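Local coordinates for pentacotripeptide-repeat region of PRORP domain-containing protein (Brachypodium distachyon, PDB 4ME2) that probably binds RNA in the chloroplast as a pentatricopeptide repeat protein, recognising group II intron sequence through stacked helix-turn-helix repeats, at residues A136-I147 against R183-A193. Residues are numbered along the deposited sequence; the frame is centred on the assembly and turned at random.
Sequences AAAVDALVEAFI and RARAAWRVYEA
The guanidinium of R183 lies flat under the methyl of A136, whose CB stands 3.6 Å from R183 CZ, over the centre of the planar group. Its edge is turned to D140, and the grip is side-on: R183 NE reaches D140 OD1 at 3.0 Å while R183 NH2 meets the syn lone pair of D140 OD2 at 2.8 Å. Both bonds are nearly straight, with the two planes 27° apart. Bends at chi2 and chi3 fold the arginine back from the N-cap position of helix 184-197 to make this fork possible. D140 OD1 also accepts from a water that in turn takes the N-H of A186, tying the carboxylate to the first turn of that helix. With an alanine in place of R183, the D140 carboxylate would probably lose its charged mate and the A136 methyl its planar cover. Further along, V143 CG1 presses on V190 CG2 at 3.5 Å, tighter than usual for carbons, and V143 CG2 rests on the A186 methyl. The arginine theme then recurs: R189 NH1 forms a short, bent salt bridge (133°) to E144 OE1, its detailed placement doubtful, while I147 CD1 covers the guanidinium face, 3.7 Å from R189 CZ. Segments 136-147 and 184-193 run nearly parallel, 8° apart, with axes 9.4 Å apart at closest approach, as in stacked helix-turn-helix repeats; L171 and V175 of helix 168-180 close over V190 behind them. Charge pairing, well formed at R183-D140 and less well defined at R189-E144, thus follows the more exposed flank, and aliphatic packing of V143, I147 and V190 the buried side.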
ATOM      1  N   ALA A 136      -4.898  -5.308  -9.695  1.00 20.79           N
ATOM      2  CA  ALA A 136      -5.902  -5.089  -8.653  1.00 20.10           C
ATOM      3  C   ALA A 136      -5.697  -6.056  -7.489  1.00 20.07           C
ATOM      4  O   ALA A 136      -5.736  -5.668  -6.317  1.00 19.52           O
ATOM      5  CB  ALA A 136      -7.303  -5.232  -9.232  1.00 21.34           C
ATOM      6  N   ALA A 137      -5.465  -7.322  -7.826  1.00 19.93           N
ATOM      7  CA  ALA A 137      -5.218  -8.354  -6.832  1.00 19.82           C
ATOM      8  C   ALA A 137      -3.951  -8.051  -6.049  1.00 19.27           C
ATOM      9  O   ALA A 137      -3.913  -8.246  -4.832  1.00 19.76           O
ATOM     10  CB  ALA A 137      -5.098  -9.714  -7.503  1.00 20.26           C
ATOM     11  N   ALA A 138      -2.921  -7.585  -6.750  1.00 19.02           N
ATOM     12  CA  ALA A 138      -1.649  -7.266  -6.103  1.00 18.19           C
ATOM     13  C   ALA A 138      -1.786  -6.057  -5.175  1.00 18.15           C
ATOM     14  O   ALA A 138      -1.162  -6.016  -4.112  1.00 17.60           O
ATOM     15  CB  ALA A 138      -0.551  -7.047  -7.137  1.00 18.93           C
ATOM     16  N   VAL A 139      -2.597  -5.078  -5.576  1.00 17.54           N
ATOM     17  CA  VAL A 139      -2.850  -3.913  -4.720  1.00 17.16           C
ATOM     18  C   VAL A 139      -3.633  -4.328  -3.469  1.00 17.52           C
ATOM     19  O   VAL A 139      -3.310  -3.897  -2.361  1.00 17.43           O
ATOM     20  CB  VAL A 139      -3.582  -2.776  -5.464  1.00 17.02           C
ATOM     21  CG1 VAL A 139      -4.103  -1.737  -4.482  1.00 16.96           C
ATOM     22  CG2 VAL A 139      -2.659  -2.114  -6.474  1.00 18.04           C
ATOM     23  N   ASP A 140      -4.661  -5.161  -3.630  1.00 17.83           N
ATOM     24  CA  ASP A 140      -5.426  -5.618  -2.466  1.00 18.39           C
ATOM     25  C   ASP A 140      -4.526  -6.356  -1.481  1.00 18.49           C
ATOM     26  O   ASP A 140      -4.661  -6.193  -0.263  1.00 18.45           O
ATOM     27  CB  ASP A 140      -6.584  -6.535  -2.873  1.00 19.50           C
ATOM     28  CG  ASP A 140      -7.655  -5.824  -3.668  1.00 20.16           C
ATOM     29  OD1 ASP A 140      -7.629  -4.580  -3.790  1.00 19.71           O
ATOM     30  OD2 ASP A 140      -8.537  -6.540  -4.188  1.00 21.13           O
ATOM     31  N   ALA A 141      -3.621  -7.173  -2.023  1.00 18.26           N
ATOM     32  CA  ALA A 141      -2.680  -7.931  -1.210  1.00 18.17           C
ATOM     33  C   ALA A 141      -1.700  -7.010  -0.483  1.00 18.18           C
ATOM     34  O   ALA A 141      -1.372  -7.254   0.679  1.00 18.38           O
ATOM     35  CB  ALA A 141      -1.938  -8.964  -2.053  1.00 18.09           C
ATOM     36  N   LEU A 142      -1.256  -5.951  -1.156  1.00 17.92           N
ATOM     37  CA  LEU A 142      -0.362  -4.974  -0.533  1.00 17.60           C
ATOM     38  C   LEU A 142      -1.035  -4.313   0.671  1.00 17.70           C
ATOM     39  O   LEU A 142      -0.391  -4.089   1.706  1.00 17.82           O
ATOM     40  CB  LEU A 142       0.086  -3.921  -1.553  1.00 17.47           C
ATOM     41  CG  LEU A 142       0.969  -2.779  -1.026  1.00 18.01           C
ATOM     42  CD1 LEU A 142       2.268  -3.321  -0.442  1.00 18.10           C
ATOM     43  CD2 LEU A 142       1.239  -1.764  -2.126  1.00 18.49           C
ATOM     44  N   VAL A 143      -2.329  -4.021   0.541  1.00 17.62           N
ATOM     45  CA  VAL A 143      -3.082  -3.410   1.635  1.00 18.01           C
ATOM     46  C   VAL A 143      -3.219  -4.370   2.818  1.00 18.48           C
ATOM     47  O   VAL A 143      -3.052  -3.961   3.966  1.00 18.60           O
ATOM     48  CB  VAL A 143      -4.446  -2.863   1.170  1.00 18.80           C
ATOM     49  CG1 VAL A 143      -5.317  -2.498   2.361  1.00 19.27           C
ATOM     50  CG2 VAL A 143      -4.234  -1.648   0.283  1.00 18.85           C
ATOM     51  N   GLU A 144      -3.493  -5.642   2.542  1.00 19.14           N
ATOM     52  CA  GLU A 144      -3.494  -6.646   3.607  1.00 19.97           C
ATOM     53  C   GLU A 144      -2.138  -6.722   4.304  1.00 19.88           C
ATOM     54  O   GLU A 144      -2.083  -6.846   5.526  1.00 20.30           O
ATOM     55  CB  GLU A 144      -3.898  -8.022   3.078  1.00 21.20           C
ATOM     56  CG  GLU A 144      -5.339  -8.093   2.604  1.00 22.55           C
ATOM     57  CD  GLU A 144      -6.335  -7.731   3.685  1.00 23.61           C
ATOM     58  OE1 GLU A 144      -6.291  -8.346   4.774  1.00 25.97           O
ATOM     59  OE2 GLU A 144      -7.171  -6.836   3.448  1.00 24.35           O
ATOM     60  N   ALA A 145      -1.055  -6.623   3.530  1.00 19.48           N
ATOM     61  CA  ALA A 145       0.303  -6.687   4.076  1.00 19.36           C
ATOM     62  C   ALA A 145       0.611  -5.482   4.961  1.00 20.05           C
ATOM     63  O   ALA A 145       1.283  -5.616   5.982  1.00 21.02           O
ATOM     64  CB  ALA A 145       1.336  -6.826   2.960  1.00 19.25           C
ATOM     65  N   PHE A 146       0.107  -4.318   4.566  1.00 19.37           N
ATOM     66  CA  PHE A 146       0.272  -3.098   5.342  1.00 19.97           C
ATOM     67  C   PHE A 146      -0.451  -3.232   6.677  1.00 20.50           C
ATOM     68  O   PHE A 146       0.118  -2.943   7.725  1.00 20.98           O
ATOM     69  CB  PHE A 146      -0.258  -1.900   4.549  1.00 20.20           C
ATOM     70  CG  PHE A 146      -0.404  -0.636   5.358  1.00 20.24           C
ATOM     71  CD1 PHE A 146       0.648  -0.152   6.135  1.00 20.43           C
ATOM     72  CD2 PHE A 146      -1.586   0.094   5.312  1.00 20.74           C
ATOM     73  CE1 PHE A 146       0.514   1.022   6.866  1.00 20.82           C
ATOM     74  CE2 PHE A 146      -1.727   1.273   6.034  1.00 21.01           C
ATOM     75  CZ  PHE A 146      -0.676   1.735   6.814  1.00 21.35           C
ATOM     76  N   ILE A 147      -1.699  -3.686   6.636  1.00 21.03           N
ATOM     77  CA  ILE A 147      -2.481  -3.816   7.866  1.00 21.92           C
ATOM     78  C   ILE A 147      -1.809  -4.812   8.810  1.00 22.73           C
ATOM     79  O   ILE A 147      -1.666  -4.542  10.006  1.00 23.47           O
ATOM     80  CB  ILE A 147      -3.956  -4.180   7.581  1.00 22.20           C
ATOM     81  CG1 ILE A 147      -4.639  -3.023   6.847  1.00 22.46           C
ATOM     82  CG2 ILE A 147      -4.705  -4.488   8.874  1.00 23.39           C
ATOM     83  CD1 ILE A 147      -6.006  -3.354   6.284  1.00 23.14           C
ATOM     84  N   ARG A 183     -10.441   0.283  -5.813  1.00 19.02           N
ATOM     85  CA  ARG A 183     -10.197  -0.812  -4.877  1.00 18.83           C
ATOM     86  C   ARG A 183     -10.958  -0.568  -3.581  1.00 18.76           C
ATOM     87  O   ARG A 183     -10.385  -0.200  -2.547  1.00 18.42           O
ATOM     88  CB  ARG A 183      -8.693  -1.022  -4.643  1.00 18.87           C
ATOM     89  CG  ARG A 183      -7.851  -1.209  -5.909  1.00 19.64           C
ATOM     90  CD  ARG A 183      -8.452  -2.172  -6.927  1.00 20.79           C
ATOM     91  NE  ARG A 183      -8.854  -3.451  -6.343  1.00 20.69           N
ATOM     92  CZ  ARG A 183      -9.838  -4.212  -6.821  1.00 20.99           C
ATOM     93  NH1 ARG A 183     -10.525  -3.830  -7.895  1.00 22.21           N
ATOM     94  NH2 ARG A 183     -10.139  -5.359  -6.225  1.00 21.48           N
ATOM     95  N   ALA A 184     -12.266  -0.791  -3.657  1.00 18.33           N
ATOM     96  CA  ALA A 184     -13.199  -0.414  -2.602  1.00 18.81           C
ATOM     97  C   ALA A 184     -13.017  -1.209  -1.321  1.00 18.79           C
ATOM     98  O   ALA A 184     -12.968  -0.636  -0.231  1.00 18.76           O
ATOM     99  CB  ALA A 184     -14.627  -0.542  -3.101  1.00 19.26           C
ATOM    100  N   ARG A 185     -12.932  -2.528  -1.451  1.00 19.03           N
ATOM    101  CA  ARG A 185     -12.748  -3.385  -0.288  1.00 19.10           C
ATOM    102  C   ARG A 185     -11.444  -3.055   0.443  1.00 18.75           C
ATOM    103  O   ARG A 185     -11.423  -2.979   1.676  1.00 19.27           O
ATOM    104  CB  ARG A 185     -12.786  -4.863  -0.704  1.00 20.12           C
ATOM    105  CG  ARG A 185     -12.602  -5.851   0.440  1.00 22.40           C
ATOM    106  CD  ARG A 185     -13.635  -5.663   1.541  1.00 22.63           C
ATOM    107  NE  ARG A 185     -15.006  -5.823   1.055  1.00 24.12           N
ATOM    108  CZ  ARG A 185     -16.091  -5.464   1.730  1.00 23.93           C
ATOM    109  NH1 ARG A 185     -15.984  -4.919   2.935  1.00 25.28           N
ATOM    110  NH2 ARG A 185     -17.293  -5.649   1.193  1.00 25.43           N
ATOM    111  N   ALA A 186     -10.369  -2.867  -0.323  1.00 18.69           N
ATOM    112  CA  ALA A 186      -9.072  -2.472   0.234  1.00 18.56           C
ATOM    113  C   ALA A 186      -9.172  -1.153   1.008  1.00 18.75           C
ATOM    114  O   ALA A 186      -8.661  -1.045   2.126  1.00 18.63           O
ATOM    115  CB  ALA A 186      -8.009  -2.385  -0.858  1.00 18.56           C
ATOM    116  N   ALA A 187      -9.845  -0.160   0.424  1.00 18.61           N
ATOM    117  CA  ALA A 187     -10.033   1.125   1.104  1.00 18.84           C
ATOM    118  C   ALA A 187     -10.816   0.932   2.411  1.00 19.53           C
ATOM    119  O   ALA A 187     -10.433   1.445   3.475  1.00 19.68           O
ATOM    120  CB  ALA A 187     -10.735   2.122   0.183  1.00 18.86           C
ATOM    121  N   TRP A 188     -11.905   0.176   2.335  1.00 19.95           N
ATOM    122  CA  TRP A 188     -12.669  -0.135   3.529  1.00 20.88           C
ATOM    123  C   TRP A 188     -11.809  -0.806   4.580  1.00 21.43           C
ATOM    124  O   TRP A 188     -11.874  -0.451   5.761  1.00 21.43           O
ATOM    125  CB  TRP A 188     -13.878  -0.988   3.191  1.00 21.43           C
ATOM    126  CG  TRP A 188     -14.566  -1.438   4.431  1.00 22.16           C
ATOM    127  CD1 TRP A 188     -14.535  -2.699   5.009  1.00 22.63           C
ATOM    128  CD2 TRP A 188     -15.346  -0.612   5.342  1.00 22.15           C
ATOM    129  NE1 TRP A 188     -15.260  -2.713   6.168  1.00 23.10           N
ATOM    130  CE2 TRP A 188     -15.778  -1.495   6.422  1.00 23.19           C
ATOM    131  CE3 TRP A 188     -15.745   0.716   5.352  1.00 22.63           C
ATOM    132  CZ2 TRP A 188     -16.562  -1.041   7.468  1.00 23.16           C
ATOM    133  CZ3 TRP A 188     -16.539   1.164   6.410  1.00 22.86           C
ATOM    134  CH2 TRP A 188     -16.935   0.305   7.442  1.00 23.48           C
ATOM    135  N   ARG A 189     -10.992  -1.773   4.160  1.00 21.78           N
ATOM    136  CA  ARG A 189     -10.123  -2.494   5.093  1.00 23.42           C
ATOM    137  C   ARG A 189      -9.249  -1.529   5.885  1.00 23.14           C
ATOM    138  O   ARG A 189      -9.181  -1.619   7.111  1.00 24.16           O
ATOM    139  CB  ARG A 189      -9.264  -3.542   4.370  1.00 24.03           C
ATOM    140  CG  ARG A 189      -9.963  -4.876   4.132  1.00 25.78           C
ATOM    141  CD  ARG A 189      -9.339  -6.017   4.939  1.00 28.68           C
ATOM    142  NE  ARG A 189      -9.208  -5.722   6.361  1.00 30.77           N
ATOM    143  CZ  ARG A 189      -8.223  -6.158   7.148  1.00 30.61           C
ATOM    144  NH1 ARG A 189      -7.242  -6.913   6.670  1.00 31.79           N
ATOM    145  NH2 ARG A 189      -8.213  -5.823   8.429  1.00 32.20           N
ATOM    146  N   VAL A 190      -8.596  -0.601   5.187  1.00 22.74           N
ATOM    147  CA  VAL A 190      -7.734   0.394   5.839  1.00 23.24           C
ATOM    148  C   VAL A 190      -8.537   1.313   6.758  1.00 24.29           C
ATOM    149  O   VAL A 190      -8.157   1.543   7.918  1.00 25.00           O
ATOM    150  CB  VAL A 190      -6.978   1.269   4.817  1.00 22.71           C
ATOM    151  CG1 VAL A 190      -6.286   2.429   5.521  1.00 23.10           C
ATOM    152  CG2 VAL A 190      -5.963   0.445   4.042  1.00 23.06           C
ATOM    153  N   TYR A 191      -9.629   1.860   6.226  1.00 24.59           N
ATOM    154  CA  TYR A 191     -10.487   2.753   7.001  1.00 25.88           C
ATOM    155  C   TYR A 191     -10.994   2.073   8.275  1.00 26.96           C
ATOM    156  O   TYR A 191     -10.929   2.648   9.366  1.00 28.74           O
ATOM    157  CB  TYR A 191     -11.653   3.262   6.145  1.00 25.24           C
ATOM    158  CG  TYR A 191     -12.656   4.089   6.918  1.00 25.75           C
ATOM    159  CD1 TYR A 191     -13.807   3.502   7.449  1.00 26.30           C
ATOM    160  CD2 TYR A 191     -12.457   5.454   7.122  1.00 25.99           C
ATOM    161  CE1 TYR A 191     -14.733   4.256   8.161  1.00 26.43           C
ATOM    162  CE2 TYR A 191     -13.380   6.217   7.830  1.00 25.99           C
ATOM    163  CZ  TYR A 191     -14.511   5.612   8.347  1.00 26.49           C
ATOM    164  OH  TYR A 191     -15.421   6.368   9.048  1.00 26.78           O
ATOM    165  N   GLU A 192     -11.483   0.845   8.142  1.00 27.65           N
ATOM    166  CA  GLU A 192     -12.013   0.113   9.286  1.00 29.07           C
ATOM    167  C   GLU A 192     -10.939  -0.167  10.337  1.00 30.30           C
ATOM    168  O   GLU A 192     -11.142   0.105  11.518  1.00 31.43           O
ATOM    169  CB  GLU A 192     -12.672  -1.189   8.844  1.00 29.46           C
ATOM    170  CG  GLU A 192     -13.123  -2.059  10.002  1.00 30.52           C
ATOM    171  CD  GLU A 192     -13.711  -3.373   9.542  1.00 30.61           C
ATOM    172  OE1 GLU A 192     -14.885  -3.641   9.866  1.00 31.76           O
ATOM    173  OE2 GLU A 192     -13.004  -4.133   8.849  1.00 32.01           O
ATOM    174  N   ALA A 193      -9.799  -0.700   9.904  1.00 29.74           N
ATOM    175  CA  ALA A 193      -8.727  -1.058  10.836  1.00 30.30           C
ATOM    176  C   ALA A 193      -8.153   0.160  11.561  1.00 31.12           C
ATOM    177  O   ALA A 193      -7.996   0.135  12.782  1.00 32.02           O
ATOM    178  CB  ALA A 193      -7.626  -1.835  10.125  1.00 29.50           C
TER
HETATM  179  O   HOH W   1     -10.267  -3.595  -3.144  1.00 20.58           O